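Protein MJ1225 (PDB 3KH5) binds AMP and ADP, has four CBS motifs and is probably an archaeal counterpart of the gamma subunit of AMP-activated protein kinase. Local coordinates at residues Q10-V15 / N33-L38; T16-T21 / P39-G44; L97-D102 / I120-N125; T22-L27 / A80-P85. One frame throughout, in Å; residues are numbered along the deposited sequence. Where two conformers were deposited one is given.

Contact 1: residues Q10-V15 / N33-L38; sequences QNKKIV and NKYRRL. With ADP (adenosine-5'-diphosphate), chain B; ADP (adenosine-5'-diphosphate), chain D.
Val-15 and Tyr-35 meet beside a bound ADP, and together they frame the adenine pocket of the first CBS motif. The close-packed part lies here. Val-15 CG2 comes against the rim of the tyrosine ring, 3.6 Å from Tyr-35 CD2, the two side chains crossing at about a right angle, while its other methyl, CG1, turns to Leu-38 CD2 and to Asn-33 ND2, an amide nitrogen whose hydrogen bond goes to Thr-29 O. With CG1 anti to the backbone N (chi1 172°), that methyl is set toward Leu-38, which leaves CG2 for the ring. The adenine lies over one face of the Tyr-35 ring, with ADP N3 3.4 Å above the plane, offset toward the rim; Asn-33 O is above the opposite face. Backbone atoms read the base: Val-15 N donates to N1 of this ADP over 3.1 Å, and its N6 gives bonds to Val-15 O (3.1 Å) and Arg-37 O (2.9 Å). Arg-37 then extends to a second ADP, its NH1 bonding O3B of that nucleotide at 2.8 Å. The Lys-12 side is looser. There the extended lysine meets the phenol tip to tip, with NZ in the ring plane and only a weak hydrogen bond of 3.3 Å from NZ to Tyr-35 OH. An alanine in place of Tyr-35 would probably leave the adenine without the ring that covers one of its faces and Val-15 CG2 without its aromatic neighbour. Helix 23-33 packs on Val-15 and Leu-38 through Thr-29, strand 48-53 pairs with Leu-38 through Ile-52, and strand 127-132 touches Gln-10 and Ile-14.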
# COMPACT_ATOMS: atom_id res chain seq x y z
N GLN A 10 -9.43 13.13 8.15
CA GLN A 10 -8.27 13.99 8.25
C GLN A 10 -8.54 15.32 7.58
O GLN A 10 -8.77 15.41 6.37
CB GLN A 10 -7.09 13.29 7.60
CG GLN A 10 -7.55 12.13 6.75
CD GLN A 10 -6.61 11.79 5.63
OE1 GLN A 10 -6.47 10.60 5.24
NE2 GLN A 10 -5.96 12.83 5.08
N ASN A 11 -8.50 16.35 8.42
CA ASN A 11 -8.97 17.68 8.08
C ASN A 11 -8.04 18.37 7.10
O ASN A 11 -8.30 19.51 6.67
CB ASN A 11 -9.00 18.51 9.36
CG ASN A 11 -7.61 18.75 9.91
OD1 ASN A 11 -7.18 18.08 10.84
ND2 ASN A 11 -6.90 19.71 9.32
N LYS A 12 -6.94 17.70 6.78
CA LYS A 12 -5.98 18.22 5.83
C LYS A 12 -6.57 18.27 4.42
O LYS A 12 -7.62 17.68 4.14
CB LYS A 12 -4.70 17.37 5.83
CG LYS A 12 -3.85 17.59 4.58
CD LYS A 12 -2.46 17.00 4.60
CE LYS A 12 -1.76 17.42 3.29
NZ LYS A 12 -0.32 17.07 3.28
N LYS A 13 -5.89 19.00 3.55
CA LYS A 13 -6.12 18.94 2.11
C LYS A 13 -5.68 17.58 1.58
O LYS A 13 -4.65 17.04 1.98
CB LYS A 13 -5.38 20.07 1.39
CG LYS A 13 -3.86 20.15 1.62
CD LYS A 13 -3.48 20.95 2.88
CE LYS A 13 -3.68 22.44 2.68
NZ LYS A 13 -3.68 23.18 3.98
N ILE A 14 -6.46 17.02 0.66
CA ILE A 14 -6.09 15.74 0.09
C ILE A 14 -5.19 15.97 -1.10
O ILE A 14 -5.51 16.75 -2.00
CB ILE A 14 -7.33 14.89 -0.26
CG1 ILE A 14 -8.21 14.67 0.98
CG2 ILE A 14 -6.92 13.54 -0.88
CD1 ILE A 14 -7.45 14.23 2.25
N VAL A 15 -4.03 15.31 -1.07
CA VAL A 15 -3.08 15.35 -2.18
C VAL A 15 -3.62 14.52 -3.35
O VAL A 15 -3.92 13.33 -3.19
CB VAL A 15 -1.68 14.85 -1.74
CG1 VAL A 15 -0.75 14.71 -2.93
CG2 VAL A 15 -1.07 15.80 -0.71
N ASN A 33 5.32 13.80 -1.04
CA ASN A 33 4.31 14.00 -0.01
C ASN A 33 4.21 12.86 1.00
O ASN A 33 3.49 12.97 1.99
CB ASN A 33 2.95 14.25 -0.65
CG ASN A 33 2.92 15.50 -1.49
OD1 ASN A 33 2.90 16.62 -0.97
ND2 ASN A 33 2.93 15.34 -2.81
N LYS A 34 4.91 11.76 0.73
CA LYS A 34 4.89 10.54 1.56
C LYS A 34 3.55 9.81 1.51
O LYS A 34 3.36 8.79 2.19
CB LYS A 34 5.30 10.85 3.01
CG LYS A 34 6.29 9.83 3.58
CD LYS A 34 6.10 9.70 5.10
CE LYS A 34 7.14 8.76 5.71
NZ LYS A 34 7.06 7.36 5.18
N TYR A 35 2.62 10.34 0.72
CA TYR A 35 1.32 9.69 0.50
C TYR A 35 1.38 8.70 -0.63
O TYR A 35 1.65 9.05 -1.79
CB TYR A 35 0.21 10.72 0.27
CG TYR A 35 0.06 11.62 1.46
CD1 TYR A 35 -0.06 11.09 2.75
CD2 TYR A 35 0.05 13.01 1.32
CE1 TYR A 35 -0.18 11.91 3.86
CE2 TYR A 35 -0.07 13.84 2.43
CZ TYR A 35 -0.19 13.28 3.69
OH TYR A 35 -0.32 14.10 4.79
N ARG A 36 1.13 7.45 -0.28
CA ARG A 36 1.20 6.36 -1.23
C ARG A 36 -0.18 5.97 -1.81
O ARG A 36 -0.33 4.90 -2.40
CB ARG A 36 1.93 5.16 -0.60
CG ARG A 36 3.46 5.16 -0.81
CD ARG A 36 4.17 6.47 -0.40
NE ARG A 36 5.48 6.61 -1.03
CZ ARG A 36 6.64 6.72 -0.37
NH1 ARG A 36 6.67 6.73 0.95
NH2 ARG A 36 7.77 6.84 -1.05
N ARG A 37 -1.16 6.86 -1.65
CA ARG A 37 -2.51 6.66 -2.21
C ARG A 37 -3.04 7.99 -2.75
O ARG A 37 -3.36 8.89 -1.97
CB ARG A 37 -3.46 6.09 -1.15
CG ARG A 37 -4.91 5.88 -1.61
CD ARG A 37 -5.85 5.57 -0.43
NE ARG A 37 -5.30 4.55 0.45
CZ ARG A 37 -5.51 3.24 0.33
NH1 ARG A 37 -6.29 2.77 -0.64
NH2 ARG A 37 -4.94 2.40 1.19
N LEU A 38 -3.13 8.10 -4.07
CA LEU A 38 -3.52 9.37 -4.70
C LEU A 38 -4.81 9.30 -5.52
O LEU A 38 -4.83 8.67 -6.59
CB LEU A 38 -2.39 9.90 -5.59
CG LEU A 38 -0.98 10.13 -5.03
CD1 LEU A 38 -0.04 10.59 -6.14
CD2 LEU A 38 -0.97 11.12 -3.89
PB ADP B . -1.81 4.81 2.29
O1B ADP B . -0.95 6.00 2.09
O2B ADP B . -0.93 3.49 2.62
O3B ADP B . -2.65 4.42 0.98
PA ADP B . -2.35 4.75 5.01
O1A ADP B . -0.87 4.78 5.25
O2A ADP B . -3.38 5.24 6.18
O3A ADP B . -2.88 4.99 3.48
O5' ADP B . -2.26 6.39 4.84
C5' ADP B . -1.21 7.25 5.39
C4' ADP B . -1.77 8.43 6.24
O4' ADP B . -1.85 9.70 5.53
C3' ADP B . -3.19 8.06 6.69
O3' ADP B . -3.35 8.32 8.10
C2' ADP B . -4.13 8.94 5.86
O2' ADP B . -5.02 9.59 6.77
C1' ADP B . -3.24 9.99 5.17
N9 ADP B . -3.31 10.06 3.65
C8 ADP B . -3.24 9.03 2.80
N7 ADP B . -3.32 9.48 1.55
C5 ADP B . -3.45 10.80 1.59
C6 ADP B . -3.57 11.80 0.61
N6 ADP B . -3.59 11.48 -0.68
N1 ADP B . -3.68 13.08 1.00
C2 ADP B . -3.66 13.40 2.29
N3 ADP B . -3.55 12.48 3.24
C4 ADP B . -3.44 11.17 2.92
PB ADP D . -5.12 -0.94 -0.32
O1B ADP D . -5.35 -2.35 0.11
O2B ADP D . -3.97 -0.22 0.59
O3B ADP D . -6.43 0.01 -0.19
PA ADP D . -3.17 -0.99 -2.11
O1A ADP D . -2.55 -2.30 -2.42
O2A ADP D . -2.40 0.32 -2.68
O3A ADP D . -4.72 -0.79 -1.84
O5' ADP D . -3.75 -1.03 -3.65
C5' ADP D . -4.23 -2.23 -4.34
C4' ADP D . -5.11 -1.88 -5.58
O4' ADP D . -6.40 -1.39 -5.08
C3' ADP D . -4.55 -0.80 -6.51
O3' ADP D . -4.83 -1.17 -7.87
C2' ADP D . -5.34 0.45 -6.11
O2' ADP D . -5.48 1.38 -7.20
C1' ADP D . -6.69 -0.14 -5.75
N9 ADP D . -7.44 0.75 -4.80
C8 ADP D . -7.01 1.31 -3.66
N7 ADP D . -8.01 2.03 -3.13
C5 ADP D . -9.06 1.93 -3.94
C6 ADP D . -10.35 2.44 -3.93
N6 ADP D . -10.77 3.22 -2.94
N1 ADP D . -11.18 2.11 -4.94
C2 ADP D . -10.79 1.33 -5.93
N3 ADP D . -9.56 0.83 -5.97
C4 ADP D . -8.69 1.11 -4.99

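Contact 2: residues T16-T21 / P39-G44; sequences TVYPTT and PVVNAG
Val-17 and Val-40 form a single beta bridge that ties the loop before helix 23-33 to strand 37-41 within the first CBS motif. Two backbone bonds carry it. Val-17 N donates to Pro-39 O over 3.1 Å, and Val-41 N donates to Val-17 O over 3.0 Å; both donors lie nearly along the C=O axis of their acceptors. Val-17 O also receives a CA-H contact from Val-40. The other side of Val-40 is satisfied by strand 48-53, through backbone bonds with Val-49 and Gly-50. Beyond the bridge, the type I turn from Tyr-18 to Thr-21 closes with Thr-21 N bonded to Tyr-18 O, and Thr-21 OG1 accepts from Tyr-18 N at 3.0 Å. Apolar groups fill in around these bonds: Val-17 CG2 meets Val-40 CG2, and Val-40 CG1 rests on the peptide between Tyr-18 and Pro-19. Tyr-18 CG stands anti to its carbonyl carbon (chi1 -48°), and the ring reaches Ala-43, whose CB is 3.7 Å from Tyr-18 CD1. An alanine at Tyr-18 would probably open a gap beside Ala-43 and leave its CB without the ring. At the ring edge, near its plane, Val-41 O lies 3.3 Å from Tyr-18 CD1.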
# COMPACT_ATOMS: atom_id res chain seq x y z
N THR A 16 -3.76 15.16 -4.51
CA THR A 16 -4.33 14.52 -5.69
C THR A 16 -3.46 14.72 -6.92
O THR A 16 -2.55 15.55 -6.93
CB THR A 16 -5.74 15.08 -6.01
OG1 THR A 16 -5.64 16.48 -6.28
CG2 THR A 16 -6.70 14.86 -4.85
N VAL A 17 -3.76 13.94 -7.96
CA VAL A 17 -3.27 14.20 -9.31
C VAL A 17 -4.45 14.26 -10.31
O VAL A 17 -5.60 14.01 -9.94
CB VAL A 17 -2.20 13.16 -9.77
CG1 VAL A 17 -0.99 13.18 -8.85
CG2 VAL A 17 -2.79 11.75 -9.87
N TYR A 18 -4.15 14.61 -11.56
CA TYR A 18 -5.16 14.69 -12.63
C TYR A 18 -4.96 13.55 -13.63
O TYR A 18 -3.89 12.96 -13.66
CB TYR A 18 -5.07 16.03 -13.35
CG TYR A 18 -5.03 17.17 -12.38
CD1 TYR A 18 -6.17 17.56 -11.68
CD2 TYR A 18 -3.84 17.84 -12.12
CE1 TYR A 18 -6.13 18.60 -10.76
CE2 TYR A 18 -3.78 18.88 -11.21
CZ TYR A 18 -4.93 19.26 -10.53
OH TYR A 18 -4.88 20.29 -9.63
N PRO A 19 -5.99 13.25 -14.45
CA PRO A 19 -5.85 12.16 -15.42
C PRO A 19 -4.70 12.38 -16.39
O PRO A 19 -4.10 11.41 -16.86
CB PRO A 19 -7.19 12.20 -16.19
CG PRO A 19 -8.14 12.82 -15.25
CD PRO A 19 -7.35 13.82 -14.47
N THR A 20 -4.39 13.64 -16.68
CA THR A 20 -3.31 13.97 -17.62
C THR A 20 -1.94 14.18 -16.96
O THR A 20 -0.95 14.40 -17.66
CB THR A 20 -3.67 15.19 -18.49
OG1 THR A 20 -4.14 16.26 -17.66
CG2 THR A 20 -4.76 14.83 -19.50
N THR A 21 -1.89 14.13 -15.63
CA THR A 21 -0.61 14.11 -14.91
C THR A 21 0.14 12.86 -15.36
O THR A 21 -0.44 11.77 -15.41
CB THR A 21 -0.84 14.09 -13.39
OG1 THR A 21 -1.64 15.22 -13.00
CG2 THR A 21 0.47 14.12 -12.62
N PRO A 39 -5.89 9.96 -5.03
CA PRO A 39 -7.09 10.16 -5.85
C PRO A 39 -6.76 10.92 -7.12
O PRO A 39 -5.95 11.85 -7.10
CB PRO A 39 -8.00 11.01 -4.95
CG PRO A 39 -7.57 10.69 -3.58
CD PRO A 39 -6.08 10.49 -3.66
N VAL A 40 -7.38 10.49 -8.21
CA VAL A 40 -7.26 11.18 -9.48
C VAL A 40 -8.58 11.94 -9.67
O VAL A 40 -9.67 11.35 -9.61
CB VAL A 40 -6.94 10.21 -10.64
CG1 VAL A 40 -6.70 10.98 -11.93
CG2 VAL A 40 -5.72 9.36 -10.30
N VAL A 41 -8.47 13.25 -9.85
CA VAL A 41 -9.64 14.12 -9.95
C VAL A 41 -9.60 14.98 -11.23
O VAL A 41 -8.52 15.22 -11.78
CB VAL A 41 -9.76 15.06 -8.71
CG1 VAL A 41 -9.95 14.26 -7.42
CG2 VAL A 41 -8.57 16.03 -8.60
N ASN A 42 -10.76 15.42 -11.70
CA ASN A 42 -10.81 16.44 -12.76
C ASN A 42 -10.33 17.79 -12.24
O ASN A 42 -10.56 18.12 -11.07
CB ASN A 42 -12.22 16.60 -13.31
CG ASN A 42 -12.75 15.34 -13.96
OD1 ASN A 42 -13.93 15.00 -13.81
ND2 ASN A 42 -11.89 14.63 -14.68
N ALA A 43 -9.69 18.59 -13.10
CA ALA A 43 -9.03 19.84 -12.65
C ALA A 43 -9.84 21.12 -12.29
O ALA A 43 -9.44 21.81 -11.34
CB ALA A 43 -7.88 20.20 -13.63
N GLY A 44 -10.95 21.47 -12.94
CA GLY A 44 -11.94 20.58 -13.50
C GLY A 44 -13.08 20.92 -12.55
O GLY A 44 -13.23 22.09 -12.13

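Contact 3: residues L97-D102 / I120-N125; sequences LKENAD and IVNDEN
Glu-99 and Asn-122 lie side by side and point the same way just beyond the paired strands 97-98 and 117-121, their carboxylate and amide planes turned 61° apart. The contact between them is made by Glu-99 OE2, which approaches the aliphatic CB of Asn-122 to 3.1 Å. Asn-122 uses its own carbonyl locally, OD1 accepting from Glu-124 N in an Asx turn, with the donor above the carbonyl plane, and also from Gln-126 N. On the face that carries Val-121, the Lys-98 chain bends at chi2 (-69°), which sends CD toward the neighbouring loop, and it crosses Asp-123 at about a right angle. Lys-98 NZ and Asp-123 OD1 stay 4.7 Å apart, opposite charges near each other without contact. The other face is apolar. Here Leu-97 CB sits 4.4 Å from Ile-120 CG1, and Ile-120 CG2 reaches past the strand to Glu-99 CA. The parallel backbones are joined by a bond of 2.7 Å from Val-121 N to Leu-97 O, and a weak one from Glu-99 N to Val-121 O. These strands belong to a beta-alpha-beta unit of the second CBS motif: connecting helix 103-112 covers Leu-97, and strand 127-132 pairs antiparallel with 117-121 on its far side.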
# COMPACT_ATOMS: atom_id res chain seq x y z
N LEU A 97 -16.82 6.71 -0.30
CA LEU A 97 -17.89 6.91 0.69
C LEU A 97 -18.56 8.28 0.53
O LEU A 97 -17.90 9.27 0.18
CB LEU A 97 -17.36 6.73 2.12
CG LEU A 97 -16.68 5.41 2.52
CD1 LEU A 97 -15.84 5.60 3.76
CD2 LEU A 97 -17.67 4.25 2.69
N LYS A 98 -19.87 8.33 0.79
CA LYS A 98 -20.66 9.57 0.75
C LYS A 98 -20.32 10.41 1.98
O LYS A 98 -19.95 9.86 3.01
CB LYS A 98 -22.16 9.25 0.73
CG LYS A 98 -22.64 8.54 -0.54
CD LYS A 98 -22.58 9.46 -1.75
CE LYS A 98 -22.57 8.68 -3.05
NZ LYS A 98 -22.18 9.56 -4.21
N GLU A 99 -20.45 11.74 1.88
CA GLU A 99 -20.05 12.61 3.00
C GLU A 99 -20.88 12.41 4.28
O GLU A 99 -20.48 12.87 5.36
CB GLU A 99 -19.93 14.10 2.61
CG GLU A 99 -21.10 14.72 1.84
CD GLU A 99 -20.91 16.21 1.53
OE1 GLU A 99 -19.99 16.84 2.11
OE2 GLU A 99 -21.68 16.76 0.72
N ASN A 100 -22.01 11.71 4.16
CA ASN A 100 -22.84 11.36 5.31
C ASN A 100 -22.71 9.91 5.78
O ASN A 100 -23.54 9.43 6.55
CB ASN A 100 -24.31 11.72 5.06
CG ASN A 100 -24.95 10.90 3.95
OD1 ASN A 100 -24.57 11.01 2.78
ND2 ASN A 100 -25.94 10.08 4.30
N ALA A 101 -21.67 9.22 5.31
CA ALA A 101 -21.38 7.85 5.74
C ALA A 101 -20.92 7.82 7.19
O ALA A 101 -20.21 8.73 7.63
CB ALA A 101 -20.33 7.23 4.84
N ASP A 102 -21.30 6.77 7.92
CA ASP A 102 -20.82 6.59 9.28
C ASP A 102 -19.66 5.60 9.32
O ASP A 102 -19.38 4.92 8.33
CB ASP A 102 -21.95 6.13 10.22
CG ASP A 102 -22.16 4.63 10.19
OD1 ASP A 102 -22.11 4.04 9.08
OD2 ASP A 102 -22.40 4.04 11.26
N ILE A 120 -13.78 10.30 0.25
CA ILE A 120 -15.11 10.69 0.70
C ILE A 120 -15.60 11.75 -0.28
O ILE A 120 -14.91 12.74 -0.52
CB ILE A 120 -15.11 11.23 2.14
CG1 ILE A 120 -14.72 10.11 3.12
CG2 ILE A 120 -16.48 11.78 2.53
CD1 ILE A 120 -13.98 10.60 4.35
N VAL A 121 -16.77 11.51 -0.86
CA VAL A 121 -17.30 12.39 -1.90
C VAL A 121 -18.67 12.94 -1.55
O VAL A 121 -19.40 12.38 -0.73
CB VAL A 121 -17.38 11.68 -3.30
CG1 VAL A 121 -16.02 11.15 -3.72
CG2 VAL A 121 -18.43 10.57 -3.30
N ASN A 122 -19.03 14.06 -2.19
CA ASN A 122 -20.38 14.58 -2.04
C ASN A 122 -21.31 13.97 -3.08
O ASN A 122 -20.95 12.99 -3.75
CB ASN A 122 -20.40 16.12 -2.07
CG ASN A 122 -19.94 16.71 -3.39
OD1 ASN A 122 -19.87 16.02 -4.42
ND2 ASN A 122 -19.62 18.00 -3.38
N ASP A 123 -22.50 14.54 -3.23
CA ASP A 123 -23.49 13.99 -4.15
C ASP A 123 -23.11 14.14 -5.62
O ASP A 123 -23.63 13.41 -6.47
CB ASP A 123 -24.90 14.54 -3.85
CG ASP A 123 -25.62 13.76 -2.74
OD1 ASP A 123 -25.07 12.73 -2.27
OD2 ASP A 123 -26.73 14.16 -2.36
N GLU A 124 -22.20 15.07 -5.92
CA GLU A 124 -21.70 15.24 -7.29
C GLU A 124 -20.43 14.42 -7.56
O GLU A 124 -19.82 14.56 -8.62
CB GLU A 124 -21.40 16.72 -7.61
CG GLU A 124 -21.84 17.75 -6.57
CD GLU A 124 -23.35 17.88 -6.45
OE1 GLU A 124 -23.83 18.13 -5.33
OE2 GLU A 124 -24.05 17.74 -7.48
N ASN A 125 -20.05 13.57 -6.60
CA ASN A 125 -18.81 12.78 -6.68
C ASN A 125 -17.54 13.64 -6.59
O ASN A 125 -16.44 13.21 -6.97
CB ASN A 125 -18.80 11.89 -7.93
CG ASN A 125 -17.77 10.77 -7.86
OD1 ASN A 125 -17.74 10.00 -6.89
ND2 ASN A 125 -16.93 10.67 -8.88

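Contact 4: residues T22-L27 / A80-P85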
# COMPACT_ATOMS: atom_id res chain seq x y z
N THR A 22 1.42 13.00 -15.71
CA THR A 22 2.22 11.84 -16.13
C THR A 22 2.44 10.89 -14.97
O THR A 22 2.42 11.30 -13.81
CB THR A 22 3.61 12.24 -16.69
OG1 THR A 22 4.38 12.87 -15.66
CG2 THR A 22 3.49 13.17 -17.88
N ILE A 23 2.67 9.61 -15.29
CA ILE A 23 3.11 8.62 -14.31
C ILE A 23 4.34 9.11 -13.52
O ILE A 23 4.37 9.01 -12.29
CB ILE A 23 3.39 7.24 -14.98
CG1 ILE A 23 2.08 6.62 -15.49
CG2 ILE A 23 4.10 6.29 -14.01
CD1 ILE A 23 2.26 5.55 -16.57
N ARG A 24 5.33 9.66 -14.23
CA ARG A 24 6.54 10.22 -13.58
C ARG A 24 6.17 11.24 -12.51
O ARG A 24 6.64 11.14 -11.37
CB ARG A 24 7.55 10.83 -14.58
CG ARG A 24 8.89 11.33 -13.91
CD ARG A 24 9.89 12.06 -14.85
NE ARG A 24 11.04 12.67 -14.14
CZ ARG A 24 12.28 12.18 -14.12
NH1 ARG A 24 12.59 11.05 -14.75
NH2 ARG A 24 13.23 12.82 -13.45
N LYS A 25 5.33 12.21 -12.87
CA LYS A 25 4.91 13.27 -11.94
C LYS A 25 4.09 12.73 -10.77
O LYS A 25 4.21 13.22 -9.65
CB LYS A 25 4.13 14.38 -12.68
CG LYS A 25 3.72 15.59 -11.82
CD LYS A 25 4.86 16.57 -11.60
CE LYS A 25 4.44 17.75 -10.71
NZ LYS A 25 5.58 18.67 -10.42
N ALA A 26 3.26 11.72 -11.05
CA ALA A 26 2.49 11.04 -10.00
C ALA A 26 3.42 10.37 -9.00
O ALA A 26 3.20 10.45 -7.79
CB ALA A 26 1.54 10.01 -10.62
N LEU A 27 4.47 9.72 -9.50
CA LEU A 27 5.49 9.10 -8.65
C LEU A 27 6.20 10.10 -7.74
O LEU A 27 6.42 9.83 -6.56
CB LEU A 27 6.54 8.40 -9.50
CG LEU A 27 6.26 6.98 -10.01
CD1 LEU A 27 7.31 6.58 -11.03
CD2 LEU A 27 6.25 6.00 -8.84
N ALA A 80 10.51 6.55 -21.17
CA ALA A 80 9.48 7.04 -22.08
C ALA A 80 8.08 6.72 -21.57
O ALA A 80 7.18 7.57 -21.64
CB ALA A 80 9.68 6.48 -23.48
N ALA A 81 7.91 5.51 -21.05
CA ALA A 81 6.61 5.01 -20.58
C ALA A 81 6.04 5.86 -19.46
O ALA A 81 4.83 6.06 -19.37
CB ALA A 81 6.71 3.56 -20.15
N ILE A 82 6.92 6.37 -18.60
CA ILE A 82 6.48 7.20 -17.48
C ILE A 82 6.04 8.60 -17.89
O ILE A 82 5.55 9.36 -17.05
CB ILE A 82 7.51 7.27 -16.32
CG1 ILE A 82 8.87 7.79 -16.81
CG2 ILE A 82 7.63 5.90 -15.63
CD1 ILE A 82 9.87 8.08 -15.69
N ASN A 83 6.20 8.94 -19.17
CA ASN A 83 5.62 10.17 -19.71
C ASN A 83 4.14 10.03 -20.09
O ASN A 83 3.48 11.03 -20.37
CB ASN A 83 6.47 10.74 -20.86
CG ASN A 83 7.70 11.49 -20.38
OD1 ASN A 83 7.86 11.75 -19.18
ND2 ASN A 83 8.58 11.85 -21.31
N GLU A 84 3.63 8.80 -20.08
CA GLU A 84 2.20 8.55 -20.28
C GLU A 84 1.37 9.17 -19.16
O GLU A 84 1.82 9.21 -18.02
CB GLU A 84 1.92 7.04 -20.34
CG GLU A 84 2.50 6.32 -21.56
CD GLU A 84 1.66 6.46 -22.82
OE1 GLU A 84 2.14 6.04 -23.89
OE2 GLU A 84 0.53 7.00 -22.74
N PRO A 85 0.15 9.64 -19.49
CA PRO A 85 -0.76 10.14 -18.46
C PRO A 85 -1.16 9.03 -17.49
O PRO A 85 -1.29 7.87 -17.89
CB PRO A 85 -1.97 10.62 -19.27
CG PRO A 85 -1.92 9.86 -20.53
CD PRO A 85 -0.46 9.68 -20.83
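The N-terminus of helix 23-33 in the first CBS motif is met here by the turn that follows helix 78-81, and Ile-23 and Ile-82 lie at the centre of the junction. Two early backbone N-H groups of the helix are taken up by carbonyls of the turn. Ile-23 N donates to Glu-84 O over 2.9 Å, nearly straight onto the oxygen, while Arg-24 N donates to Ile-82 O over 2.8 Å, in the carbonyl plane and on a lone pair. The next N-H is capped from within: Thr-22, at the N-cap, has OG1 between its backbone N and carbonyl carbon (chi1 63°), where it accepts from Lys-25 N at 3.0 Å. Its CG2 meanwhile comes to 3.3 Å from Asn-83 O.

The apolar part centres on Ile-82. Its CG2 meets Ile-23 CG2 at 3.9 Å, the two side chains crossing at about a right angle, and its CD1 lies against the alkyl part of Arg-24, 3.8 Å from Arg-24 CB. The same CD1 is near the edge of the guanidinium. Ile-23 CD1 reaches across to Ala-81 O and to Glu-84 CB. Phe-60 of helix 54-63 packs on both isoleucines, and Glu-84 turns its carboxylate to His-74.

The turn thus supplies two of the acceptors that the first N-H groups of the helix need, and Thr-22 the third. Two carbonyls and one threonine hydroxyl satisfy three successive N-H groups, and the negative ends of those carbonyl dipoles are likely to interact favourably with the positive end of the helix dipole.

Contacts 1, 2 and 4 form one connected region around helix 23-33 and strand 37-41. Contacts 1 and 2 share that strand and touch where Ile-14 meets Pro-39; contacts 2 and 4 touch through Pro-19 and Pro-85. Contact 3 touches none of them, though its nearest atoms come within about 6 Å of contact 1. Contact 1 is a surface contact, and the nucleotide does much of the joining there. The other three are partly buried and rely on backbone bonds: a single bridge in contact 2, a parallel strand pair apolar on one face, with charged chains on the other and beyond its end, in contact 3, and helix capping over an isoleucine cluster in contact 4.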